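Local structure of methyltransferase (Streptococcus pyogenes, 2ESR) at residues A[24-29]-A[101-106]; A[36-41]-A[120-125]; A[44-49]-A[55-60]; A[113-118]-A[134-139]. The protein probably transfers methyl groups from S-adenosylmethionine, possibly to guanine in 16S ribosomal RNA as RsmD-like enzymes do. All coordinates share one frame; numbering follows the deposited sequence.

Contact 1: A[24-29]-A[101-106]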
loop_
_atom_site.group_PDB
_atom_site.type_symbol
_atom_site.label_atom_id
_atom_site.label_comp_id
_atom_site.label_asym_id
_atom_site.label_seq_id
_atom_site.Cartn_x
_atom_site.Cartn_y
_atom_site.Cartn_z
ATOM N N ASN A 24 -21.378 -13.113 -2.660
ATOM C CA ASN A 24 -21.996 -14.137 -3.493
ATOM C C ASN A 24 -22.310 -13.486 -4.833
ATOM O O ASN A 24 -22.494 -14.163 -5.845
ATOM C CB ASN A 24 -23.283 -14.671 -2.856
ATOM C CG ASN A 24 -23.011 -15.650 -1.737
ATOM O OD1 ASN A 24 -22.062 -16.433 -1.807
ATOM N ND2 ASN A 24 -23.850 -15.628 -0.705
HETATM N N MSE A 25 -22.357 -12.161 -4.829
HETATM C CA MSE A 25 -22.636 -11.400 -6.041
HETATM C C MSE A 25 -21.398 -11.265 -6.913
HETATM O O MSE A 25 -21.468 -11.401 -8.137
HETATM C CB MSE A 25 -23.103 -9.988 -5.694
HETATM C CG MSE A 25 -24.459 -9.870 -5.053
HETATM SE SE MSE A 25 -24.801 -8.001 -4.667
HETATM C CE MSE A 25 -24.855 -7.318 -6.475
ATOM N N ILE A 26 -20.264 -10.990 -6.274
ATOM C CA ILE A 26 -19.012 -10.770 -6.986
ATOM C C ILE A 26 -17.956 -11.854 -6.864
ATOM O O ILE A 26 -16.976 -11.842 -7.604
ATOM C CB ILE A 26 -18.353 -9.463 -6.527
ATOM C CG1 ILE A 26 -17.945 -9.590 -5.054
ATOM C CG2 ILE A 26 -19.319 -8.303 -6.710
ATOM C CD1 ILE A 26 -17.105 -8.435 -4.549
ATOM N N GLY A 27 -18.136 -12.775 -5.925
ATOM C CA GLY A 27 -17.157 -13.834 -5.752
ATOM C C GLY A 27 -17.681 -15.208 -6.130
ATOM O O GLY A 27 -17.971 -15.458 -7.303
ATOM N N PRO A 28 -17.826 -16.128 -5.162
ATOM C CA PRO A 28 -17.540 -16.012 -3.728
ATOM C C PRO A 28 -16.068 -16.184 -3.361
ATOM O O PRO A 28 -15.695 -16.047 -2.200
ATOM C CB PRO A 28 -18.421 -17.101 -3.122
ATOM C CG PRO A 28 -18.366 -18.160 -4.157
ATOM C CD PRO A 28 -18.550 -17.381 -5.442
ATOM N N TYR A 29 -15.240 -16.515 -4.346
ATOM C CA TYR A 29 -13.807 -16.663 -4.118
ATOM C C TYR A 29 -13.084 -15.898 -5.216
ATOM O O TYR A 29 -13.663 -15.615 -6.263
ATOM C CB TYR A 29 -13.383 -18.142 -4.148
ATOM C CG TYR A 29 -13.714 -18.845 -5.443
ATOM C CD1 TYR A 29 -14.989 -19.358 -5.671
ATOM C CD2 TYR A 29 -12.768 -18.954 -6.462
ATOM C CE1 TYR A 29 -15.318 -19.961 -6.879
ATOM C CE2 TYR A 29 -13.087 -19.556 -7.680
ATOM C CZ TYR A 29 -14.364 -20.054 -7.880
ATOM O OH TYR A 29 -14.696 -20.634 -9.080
ATOM N N PHE A 101 -6.200 -1.683 -10.195
ATOM C CA PHE A 101 -6.951 -2.366 -9.151
ATOM C C PHE A 101 -8.022 -3.237 -9.773
ATOM O O PHE A 101 -8.688 -2.830 -10.716
ATOM C CB PHE A 101 -7.563 -1.340 -8.207
ATOM C CG PHE A 101 -6.543 -0.657 -7.347
ATOM C CD1 PHE A 101 -6.059 -1.285 -6.207
ATOM C CD2 PHE A 101 -6.019 0.578 -7.708
ATOM C CE1 PHE A 101 -5.058 -0.697 -5.436
ATOM C CE2 PHE A 101 -5.016 1.177 -6.940
ATOM C CZ PHE A 101 -4.536 0.536 -5.805
ATOM N N ASP A 102 -8.171 -4.442 -9.237
ATOM C CA ASP A 102 -9.132 -5.408 -9.757
ATOM C C ASP A 102 -10.498 -5.345 -9.090
ATOM O O ASP A 102 -11.512 -5.726 -9.687
ATOM C CB ASP A 102 -8.553 -6.812 -9.607
ATOM C CG ASP A 102 -7.153 -6.923 -10.182
ATOM O OD1 ASP A 102 -6.173 -6.901 -9.404
ATOM O OD2 ASP A 102 -7.033 -7.014 -11.415
ATOM N N LEU A 103 -10.525 -4.861 -7.856
ATOM C CA LEU A 103 -11.768 -4.767 -7.106
ATOM C C LEU A 103 -11.738 -3.480 -6.290
ATOM O O LEU A 103 -10.811 -3.239 -5.524
ATOM C CB LEU A 103 -11.905 -5.984 -6.183
ATOM C CG LEU A 103 -13.101 -6.081 -5.222
ATOM C CD1 LEU A 103 -14.424 -5.996 -5.996
ATOM C CD2 LEU A 103 -13.016 -7.407 -4.459
ATOM N N VAL A 104 -12.754 -2.649 -6.468
ATOM C CA VAL A 104 -12.822 -1.387 -5.761
ATOM C C VAL A 104 -14.121 -1.315 -4.973
ATOM O O VAL A 104 -15.187 -1.604 -5.506
ATOM C CB VAL A 104 -12.769 -0.204 -6.765
ATOM C CG1 VAL A 104 -12.850 1.123 -6.027
ATOM C CG2 VAL A 104 -11.480 -0.277 -7.583
ATOM N N PHE A 105 -14.022 -0.955 -3.701
ATOM C CA PHE A 105 -15.202 -0.814 -2.862
ATOM C C PHE A 105 -15.427 0.665 -2.593
ATOM O O PHE A 105 -14.501 1.371 -2.185
ATOM C CB PHE A 105 -15.022 -1.559 -1.538
ATOM C CG PHE A 105 -15.072 -3.056 -1.676
ATOM C CD1 PHE A 105 -16.246 -3.687 -2.052
ATOM C CD2 PHE A 105 -13.935 -3.826 -1.462
ATOM C CE1 PHE A 105 -16.290 -5.078 -2.220
ATOM C CE2 PHE A 105 -13.965 -5.216 -1.625
ATOM C CZ PHE A 105 -15.146 -5.842 -2.006
ATOM N N LEU A 106 -16.656 1.127 -2.820
ATOM C CA LEU A 106 -17.000 2.533 -2.612
ATOM C C LEU A 106 -18.283 2.672 -1.805
ATOM O O LEU A 106 -19.343 2.206 -2.220
ATOM C CB LEU A 106 -17.210 3.253 -3.950
ATOM C CG LEU A 106 -16.114 3.268 -5.014
ATOM C CD1 LEU A 106 -16.600 4.110 -6.196
ATOM C CD2 LEU A 106 -14.817 3.851 -4.450
#

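Contact 2: A[36-41]-A[120-125]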
loop_
_atom_site.group_PDB
_atom_site.type_symbol
_atom_site.label_atom_id
_atom_site.label_comp_id
_atom_site.label_asym_id
_atom_site.label_seq_id
_atom_site.Cartn_x
_atom_site.Cartn_y
_atom_site.Cartn_z
ATOM N N LEU A 36 -9.007 -2.028 -3.760
ATOM C CA LEU A 36 -8.935 -0.633 -3.334
ATOM C C LEU A 36 -10.228 -0.371 -2.569
ATOM O O LEU A 36 -11.317 -0.546 -3.111
ATOM C CB LEU A 36 -8.842 0.325 -4.527
ATOM C CG LEU A 36 -8.943 1.818 -4.162
ATOM C CD1 LEU A 36 -7.813 2.209 -3.221
ATOM C CD2 LEU A 36 -8.881 2.660 -5.422
ATOM N N ASP A 37 -10.105 0.027 -1.309
ATOM C CA ASP A 37 -11.272 0.307 -0.484
ATOM C C ASP A 37 -11.212 1.779 -0.095
ATOM O O ASP A 37 -10.502 2.154 0.841
ATOM C CB ASP A 37 -11.253 -0.570 0.771
ATOM C CG ASP A 37 -12.599 -0.623 1.476
ATOM O OD1 ASP A 37 -13.422 0.296 1.277
ATOM O OD2 ASP A 37 -12.827 -1.588 2.241
ATOM N N LEU A 38 -11.947 2.606 -0.828
ATOM C CA LEU A 38 -11.991 4.035 -0.569
ATOM C C LEU A 38 -13.122 4.273 0.430
ATOM O O LEU A 38 -14.146 3.590 0.387
ATOM C CB LEU A 38 -12.245 4.794 -1.875
ATOM C CG LEU A 38 -11.145 4.636 -2.931
ATOM C CD1 LEU A 38 -11.545 5.368 -4.210
ATOM C CD2 LEU A 38 -9.835 5.196 -2.389
ATOM N N PHE A 39 -12.939 5.246 1.315
ATOM C CA PHE A 39 -13.926 5.538 2.352
ATOM C C PHE A 39 -14.119 4.195 3.057
ATOM O O PHE A 39 -15.241 3.754 3.296
ATOM C CB PHE A 39 -15.250 6.006 1.733
ATOM C CG PHE A 39 -15.086 7.016 0.623
ATOM C CD1 PHE A 39 -15.048 6.604 -0.708
ATOM C CD2 PHE A 39 -14.961 8.372 0.908
ATOM C CE1 PHE A 39 -14.887 7.531 -1.740
ATOM C CE2 PHE A 39 -14.800 9.308 -0.117
ATOM C CZ PHE A 39 -14.764 8.884 -1.442
ATOM N N ALA A 40 -12.997 3.564 3.390
ATOM C CA ALA A 40 -12.960 2.235 3.996
ATOM C C ALA A 40 -13.761 1.936 5.261
ATOM O O ALA A 40 -14.147 0.785 5.481
ATOM C CB ALA A 40 -11.512 1.825 4.208
ATOM N N GLY A 41 -14.003 2.942 6.094
ATOM C CA GLY A 41 -14.756 2.705 7.316
ATOM C C GLY A 41 -14.021 1.761 8.250
ATOM O O GLY A 41 -12.933 2.084 8.723
ATOM N N GLU A 120 -15.206 8.445 -12.034
ATOM C CA GLU A 120 -14.674 9.246 -13.132
ATOM C C GLU A 120 -13.188 9.509 -12.893
ATOM O O GLU A 120 -12.379 9.424 -13.820
ATOM C CB GLU A 120 -15.416 10.577 -13.234
ATOM C CG GLU A 120 -16.826 10.466 -13.775
ATOM C CD GLU A 120 -16.867 10.276 -15.284
ATOM O OE1 GLU A 120 -17.981 10.124 -15.834
ATOM O OE2 GLU A 120 -15.792 10.286 -15.920
ATOM N N ALA A 121 -12.827 9.813 -11.647
ATOM C CA ALA A 121 -11.435 10.089 -11.316
ATOM C C ALA A 121 -10.567 8.850 -11.471
ATOM O O ALA A 121 -9.458 8.927 -12.009
ATOM C CB ALA A 121 -11.320 10.637 -9.899
ATOM N N LEU A 122 -11.062 7.711 -10.995
ATOM C CA LEU A 122 -10.313 6.458 -11.100
ATOM C C LEU A 122 -10.079 6.091 -12.560
ATOM O O LEU A 122 -8.990 5.631 -12.929
ATOM C CB LEU A 122 -11.072 5.326 -10.412
ATOM C CG LEU A 122 -11.125 5.341 -8.884
ATOM C CD1 LEU A 122 -12.149 4.334 -8.402
ATOM C CD2 LEU A 122 -9.724 5.033 -8.315
ATOM N N ALA A 123 -11.099 6.299 -13.388
ATOM C CA ALA A 123 -11.006 5.986 -14.810
ATOM C C ALA A 123 -10.017 6.906 -15.516
ATOM O O ALA A 123 -9.236 6.463 -16.359
ATOM C CB ALA A 123 -12.385 6.101 -15.460
ATOM N N ALA A 124 -10.051 8.189 -15.170
ATOM C CA ALA A 124 -9.163 9.171 -15.787
ATOM C C ALA A 124 -7.698 8.919 -15.446
ATOM O O ALA A 124 -6.807 9.240 -16.232
ATOM C CB ALA A 124 -9.562 10.582 -15.355
ATOM N N LYS A 125 -7.455 8.342 -14.275
ATOM C CA LYS A 125 -6.102 8.053 -13.822
ATOM C C LYS A 125 -5.659 6.639 -14.186
ATOM O O LYS A 125 -4.618 6.173 -13.723
ATOM C CB LYS A 125 -6.010 8.248 -12.307
ATOM C CG LYS A 125 -6.300 9.681 -11.848
ATOM C CD LYS A 125 -5.299 10.665 -12.439
ATOM C CE LYS A 125 -3.893 10.401 -11.933
ATOM N NZ LYS A 125 -3.784 10.614 -10.462
#

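Contact 3: A[44-49]-A[55-60]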
loop_
_atom_site.group_PDB
_atom_site.type_symbol
_atom_site.label_atom_id
_atom_site.label_comp_id
_atom_site.label_asym_id
_atom_site.label_seq_id
_atom_site.Cartn_x
_atom_site.Cartn_y
_atom_site.Cartn_z
ATOM N N GLY A 44 -14.105 -3.665 6.657
ATOM C CA GLY A 44 -14.703 -4.987 6.551
ATOM C C GLY A 44 -14.736 -5.626 5.172
ATOM O O GLY A 44 -14.450 -6.814 5.035
ATOM N N LEU A 45 -15.077 -4.853 4.146
ATOM C CA LEU A 45 -15.139 -5.401 2.793
ATOM C C LEU A 45 -13.770 -5.790 2.248
ATOM O O LEU A 45 -13.617 -6.862 1.669
ATOM C CB LEU A 45 -15.810 -4.404 1.846
ATOM C CG LEU A 45 -17.292 -4.157 2.152
ATOM C CD1 LEU A 45 -17.853 -3.126 1.189
ATOM C CD2 LEU A 45 -18.058 -5.474 2.040
ATOM N N ALA A 46 -12.779 -4.927 2.440
ATOM C CA ALA A 46 -11.436 -5.220 1.948
ATOM C C ALA A 46 -10.870 -6.466 2.625
ATOM O O ALA A 46 -10.272 -7.322 1.976
ATOM C CB ALA A 46 -10.511 -4.028 2.194
ATOM N N ILE A 47 -11.070 -6.562 3.935
ATOM C CA ILE A 47 -10.568 -7.696 4.698
ATOM C C ILE A 47 -11.222 -9.002 4.247
ATOM O O ILE A 47 -10.545 -10.007 4.048
ATOM C CB ILE A 47 -10.807 -7.480 6.205
ATOM C CG1 ILE A 47 -10.035 -6.238 6.663
ATOM C CG2 ILE A 47 -10.377 -8.712 6.996
ATOM C CD1 ILE A 47 -10.291 -5.837 8.092
ATOM N N GLU A 48 -12.535 -8.981 4.063
ATOM C CA GLU A 48 -13.236 -10.185 3.632
ATOM C C GLU A 48 -12.803 -10.574 2.222
ATOM O O GLU A 48 -12.640 -11.755 1.925
ATOM C CB GLU A 48 -14.748 -9.963 3.686
ATOM C CG GLU A 48 -15.592 -11.181 3.338
ATOM C CD GLU A 48 -15.339 -12.367 4.253
ATOM O OE1 GLU A 48 -15.154 -12.159 5.473
ATOM O OE2 GLU A 48 -15.342 -13.513 3.755
ATOM N N ALA A 49 -12.584 -9.583 1.360
ATOM C CA ALA A 49 -12.171 -9.857 -0.014
ATOM C C ALA A 49 -10.818 -10.555 -0.039
ATOM O O ALA A 49 -10.592 -11.461 -0.836
ATOM C CB ALA A 49 -12.107 -8.559 -0.822
ATOM N N SER A 55 -5.294 -10.769 -3.273
ATOM C CA SER A 55 -3.923 -10.765 -2.774
ATOM C C SER A 55 -3.561 -9.684 -1.770
ATOM O O SER A 55 -2.926 -9.962 -0.751
ATOM C CB SER A 55 -2.963 -10.679 -3.955
ATOM O OG SER A 55 -3.268 -11.672 -4.909
ATOM N N ALA A 56 -3.955 -8.453 -2.059
ATOM C CA ALA A 56 -3.627 -7.345 -1.179
ATOM C C ALA A 56 -4.701 -6.290 -1.271
ATOM O O ALA A 56 -5.543 -6.330 -2.166
ATOM C CB ALA A 56 -2.287 -6.754 -1.573
ATOM N N ALA A 57 -4.667 -5.336 -0.348
ATOM C CA ALA A 57 -5.663 -4.278 -0.350
ATOM C C ALA A 57 -5.092 -2.958 0.117
ATOM O O ALA A 57 -4.246 -2.911 1.010
ATOM C CB ALA A 57 -6.821 -4.659 0.545
ATOM N N VAL A 58 -5.548 -1.886 -0.509
ATOM C CA VAL A 58 -5.144 -0.552 -0.105
ATOM C C VAL A 58 -6.438 0.021 0.438
ATOM O O VAL A 58 -7.463 -0.006 -0.244
ATOM C CB VAL A 58 -4.666 0.321 -1.286
ATOM C CG1 VAL A 58 -4.490 1.772 -0.815
ATOM C CG2 VAL A 58 -3.353 -0.207 -1.831
ATOM N N LEU A 59 -6.405 0.500 1.675
ATOM C CA LEU A 59 -7.587 1.088 2.288
ATOM C C LEU A 59 -7.330 2.566 2.544
ATOM O O LEU A 59 -6.250 2.939 3.000
ATOM C CB LEU A 59 -7.916 0.394 3.616
ATOM C CG LEU A 59 -8.390 -1.063 3.586
ATOM C CD1 LEU A 59 -7.236 -1.988 3.212
ATOM C CD2 LEU A 59 -8.942 -1.433 4.951
ATOM N N VAL A 60 -8.312 3.406 2.237
ATOM C CA VAL A 60 -8.175 4.835 2.472
ATOM C C VAL A 60 -9.319 5.261 3.374
ATOM O O VAL A 60 -10.482 5.058 3.044
ATOM C CB VAL A 60 -8.255 5.659 1.171
ATOM C CG1 VAL A 60 -7.989 7.135 1.480
ATOM C CG2 VAL A 60 -7.251 5.141 0.154
#

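Contact 4: A[113-118]-A[134-139]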
loop_
_atom_site.group_PDB
_atom_site.type_symbol
_atom_site.label_atom_id
_atom_site.label_comp_id
_atom_site.label_asym_id
_atom_site.label_seq_id
_atom_site.Cartn_x
_atom_site.Cartn_y
_atom_site.Cartn_z
ATOM N N GLU A 113 -23.365 11.510 -5.584
ATOM C CA GLU A 113 -22.411 12.504 -6.074
ATOM C C GLU A 113 -20.973 12.005 -6.043
ATOM O O GLU A 113 -20.233 12.121 -7.020
ATOM C CB GLU A 113 -22.459 13.775 -5.223
ATOM C CG GLU A 113 -23.775 14.512 -5.196
ATOM C CD GLU A 113 -24.115 15.164 -6.516
ATOM O OE1 GLU A 113 -23.198 15.381 -7.342
ATOM O OE2 GLU A 113 -25.305 15.475 -6.719
ATOM N N THR A 114 -20.572 11.464 -4.900
ATOM C CA THR A 114 -19.201 11.005 -4.733
ATOM C C THR A 114 -18.871 9.748 -5.530
ATOM O O THR A 114 -17.747 9.588 -6.013
ATOM C CB THR A 114 -18.901 10.763 -3.256
ATOM O OG1 THR A 114 -19.220 11.948 -2.518
ATOM C CG2 THR A 114 -17.429 10.438 -3.065
ATOM N N ILE A 115 -19.835 8.847 -5.659
ATOM C CA ILE A 115 -19.575 7.633 -6.426
ATOM C C ILE A 115 -19.259 8.004 -7.872
ATOM O O ILE A 115 -18.283 7.524 -8.443
ATOM C CB ILE A 115 -20.772 6.677 -6.361
ATOM C CG1 ILE A 115 -20.803 6.026 -4.973
ATOM C CG2 ILE A 115 -20.688 5.627 -7.466
ATOM C CD1 ILE A 115 -21.988 5.113 -4.749
ATOM N N VAL A 116 -20.061 8.883 -8.458
ATOM C CA VAL A 116 -19.820 9.290 -9.839
ATOM C C VAL A 116 -18.465 10.000 -9.983
ATOM O O VAL A 116 -17.657 9.659 -10.852
ATOM C CB VAL A 116 -20.953 10.215 -10.342
ATOM C CG1 VAL A 116 -20.622 10.749 -11.732
ATOM C CG2 VAL A 116 -22.263 9.442 -10.384
ATOM N N ALA A 117 -18.203 10.974 -9.121
ATOM C CA ALA A 117 -16.948 11.708 -9.197
ATOM C C ALA A 117 -15.749 10.785 -8.994
ATOM O O ALA A 117 -14.737 10.917 -9.677
ATOM C CB ALA A 117 -16.931 12.818 -8.150
ATOM N N THR A 118 -15.865 9.850 -8.056
ATOM C CA THR A 118 -14.750 8.950 -7.773
ATOM C C THR A 118 -14.464 7.984 -8.917
ATOM O O THR A 118 -13.308 7.770 -9.268
ATOM C CB THR A 118 -14.990 8.173 -6.461
ATOM O OG1 THR A 118 -15.135 9.114 -5.387
ATOM C CG2 THR A 118 -13.812 7.251 -6.152
ATOM N N VAL A 134 -16.271 -2.503 -9.662
ATOM C CA VAL A 134 -16.387 -1.380 -8.732
ATOM C C VAL A 134 -17.711 -1.610 -8.006
ATOM O O VAL A 134 -18.804 -1.467 -8.580
ATOM C CB VAL A 134 -16.400 -0.017 -9.459
ATOM C CG1 VAL A 134 -16.536 1.113 -8.437
ATOM C CG2 VAL A 134 -15.100 0.165 -10.230
ATOM N N VAL A 135 -17.592 -1.998 -6.743
ATOM C CA VAL A 135 -18.731 -2.324 -5.900
ATOM C C VAL A 135 -19.140 -1.168 -5.014
ATOM O O VAL A 135 -18.369 -0.709 -4.167
ATOM C CB VAL A 135 -18.402 -3.546 -5.013
ATOM C CG1 VAL A 135 -19.598 -3.916 -4.171
ATOM C CG2 VAL A 135 -17.983 -4.718 -5.890
ATOM N N CYS A 136 -20.375 -0.721 -5.199
ATOM C CA CYS A 136 -20.909 0.393 -4.443
ATOM C C CYS A 136 -22.012 -0.046 -3.502
ATOM O O CYS A 136 -22.974 -0.674 -3.927
ATOM C CB CYS A 136 -21.477 1.440 -5.398
ATOM S SG CYS A 136 -20.336 1.957 -6.697
ATOM N N GLU A 137 -21.869 0.278 -2.222
ATOM C CA GLU A 137 -22.907 -0.060 -1.250
ATOM C C GLU A 137 -23.494 1.275 -0.818
ATOM O O GLU A 137 -22.764 2.178 -0.398
ATOM C CB GLU A 137 -22.317 -0.808 -0.050
ATOM C CG GLU A 137 -23.361 -1.170 1.002
ATOM C CD GLU A 137 -22.827 -2.116 2.062
ATOM O OE1 GLU A 137 -21.665 -1.937 2.489
ATOM O OE2 GLU A 137 -23.574 -3.032 2.473
ATOM N N THR A 138 -24.810 1.408 -0.938
ATOM C CA THR A 138 -25.490 2.657 -0.595
ATOM C C THR A 138 -26.849 2.371 0.028
ATOM O O THR A 138 -27.237 1.217 0.181
ATOM C CB THR A 138 -25.765 3.487 -1.854
ATOM O OG1 THR A 138 -26.748 2.810 -2.652
ATOM C CG2 THR A 138 -24.494 3.648 -2.680
ATOM N N ASP A 139 -27.572 3.427 0.391
ATOM C CA ASP A 139 -28.908 3.237 0.938
ATOM C C ASP A 139 -29.731 2.710 -0.232
ATOM O O ASP A 139 -29.380 2.938 -1.391
ATOM C CB ASP A 139 -29.499 4.558 1.443
ATOM C CG ASP A 139 -28.804 5.072 2.693
ATOM O OD1 ASP A 139 -28.135 4.276 3.388
ATOM O OD2 ASP A 139 -28.946 6.276 2.989
#

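Contact 1: A[24-29]-A[101-106]
I26, near the end of helix 19-26, meets L103 and F105 of strand 101-106, and the contact illustrates how an N-terminal helix is laid against the central sheet of a class I (Rossmann-like) methyltransferase. Only apolar contacts join the two segments. The terminal methyl CD1 of I26 does all the touching: it lies 3.9 Å from CD1 of L103 and 4.1 Å from CZ of the F105 ring. CG1 of I26 stands between the backbone N and the carbonyl carbon (chi1 65°), and the extended second torsion of 172° then pushes CD1 out toward the strand. The isoleucine and L103 side chains meet at about a right angle, whereas the F105 ring is met obliquely. L103 and F105 lie two apart on the strand and face the same side of the sheet, so one methyl can reach both.

Further apolar contacts fill the surroundings. A49 of helix 44-51 touches both L103 and F105, L45 adds to the cover of the ring, and I26 itself also touches M133 at the start of the next strand. V104 and L106 turn to the opposite face, where helix 111-124 receives them.

Hydrogen bonds hold the chain on either segment away from this apolar contact. D102, at the bend before the strand proper, takes the backbone N of R34 on OD1, and the carbonyl of M25 accepts a hydrogen bond from K155. At the heart of the contact, with all three residues buried, the I26 methyl CD1 also comes within 4.2 Å of CE1 of F105, so it meets two neighbouring ring carbons.

Contact 2: A[36-41]-A[120-125]
L36 and L122 form the tight part of this contact, with CD2 of L36 3.8 Å from CD2 of L122. L36 sits on strand 34-38 and L122 near the end of helix 111-124, and their side chains approach on a slant, so that methyl meets methyl. CG of L36 is anti to the backbone N (chi1 173°), which carries its fork off the strand toward the helix. On L122 it is the branch that divides the work: while one methyl takes L36, the other turns to the next residue on the same side of the strand. That second meeting is looser, with CD1 of L38 4.4 Å from CD1 of L122.

All three leucines are buried, and the gap between the backbones, 10.6 Å from CA of L36 to CA of L122, is bridged wholly by side chains. V104, I94, L97 and L127 complete the apolar surroundings, I94 and L127 against the helix leucine, V104 and L97 against L36.

The other side of the helix is a different environment. E120 and A124 face outward and are exposed, and K125, just past the helix, has a weak hydrogen bond to I94 O and a long, weak ion pair with D95. Farther along the strand segment, F39 leans on P108 and P109, and the N of G41 is hydrogen-bonded to E61 OE1. A strand running into a glycine-rich turn that approaches an acidic residue after the second strand is consistent with the S-adenosylmethionine pocket of class I methyltransferases, here with a helix packed beneath the strand.

Contact 3: A[44-49]-A[55-60]
A46 is pressed against A57 and L59, the residues of strand 56-60 that face the helix. Its methyl carbon CB lies 4.1 Å from CB of A57 and 3.9 Å from CG of L59. Both methyls of L59 are close as well, CD1 at 4.0 Å and CD2 at 4.1 Å from the same A46 CB, so the alanine rests on the branch point of the leucine and against both arms. L59 presents this fork because its CG is placed beside the backbone N, anti to the carbonyl carbon (chi1 -68°). With alanine opposite alanine, little separates the backbones: CA of A46 is 6.3 Å from CA of A57.

The next shell surrounds both partners. The backbone N of A46 makes a weak hydrogen bond with OD2 of D37, which ties this first turn of helix 44-51 to the preceding strand, and G44 gives its carbonyl to R19. E48, on the outer side of the helix, forms a salt bridge with R52. On the strand, A57 pairs by backbone bonds with R82 and T84, and V58 with V35, while the L59 side chain also touches D37 and A40.

The glycine-rich sequence leading into A46 resembles the Rossmann-type pattern for cofactor binding, though that role is inferred here. Helix 44-51 is the crossover of the beta-alpha-beta unit formed with strands 34-38 and 56-60. Helix 19-26 lies beside it, with F23 against E48 and A49, and the far face of strand 56-60 brings V58 to T84 of the second subunit.

Contact 4: A[113-118]-A[134-139]
I115 of helix 111-124 lies over C136 and T138 of strand 132-139, and its two arms are shared between them. The longer arm ends in CD1, which is 3.6 Å from CG2 of T138 and 3.8 Å from CB of C136; the short arm, CG2, is 3.8 Å from SG of C136. An extended chain (chi2 177°) brings CD1 down between these two residues, while the I115 and T138 side chains pass at a slant. T138 meets it with its methyl, because a first torsion of 68° turns OG1 elsewhere, to D139 O at 2.9 Å.

On the helix, T118 OG1 bonds back to T114 O at 2.7 Å. The carbonyl also accepts from T118 N, and the two donors come from opposite faces of its plane. The OG1 of T114 is bonded to the carbonyls of P109 and Y110, within the D107-Y110 stretch that reads as a DPPY motif, a signature of amino-group methyltransferases.

The chemistry implies a division of labour: methyl, methylene and sulfur surfaces meet between helix and strand in the buried layer, and the threonine hydroxyls find their partners within their own segments or nearby loops.

In the fold
From the N terminus, helix 19-26 opens contact 1, which closes a long loop at strand 101-106. Contact 3 lies entirely within that loop, closing a short crossover from helix 44-51 to strand 56-60. Contact 2 starts inside the loop of contact 1, at 36-41, and ends beyond it, at 120-125; the two therefore cross, and contact 2 also encloses contact 3. Contact 4 opens at 113-118 within the span of contact 2 and crosses it by closing at 134-139, following contacts 1 and 3 in series. Contacts 1 and 3 fasten helices to one face of the sheet, contacts 2 and 4 helix 111-124 to the other, giving the layered Rossmann-like domain.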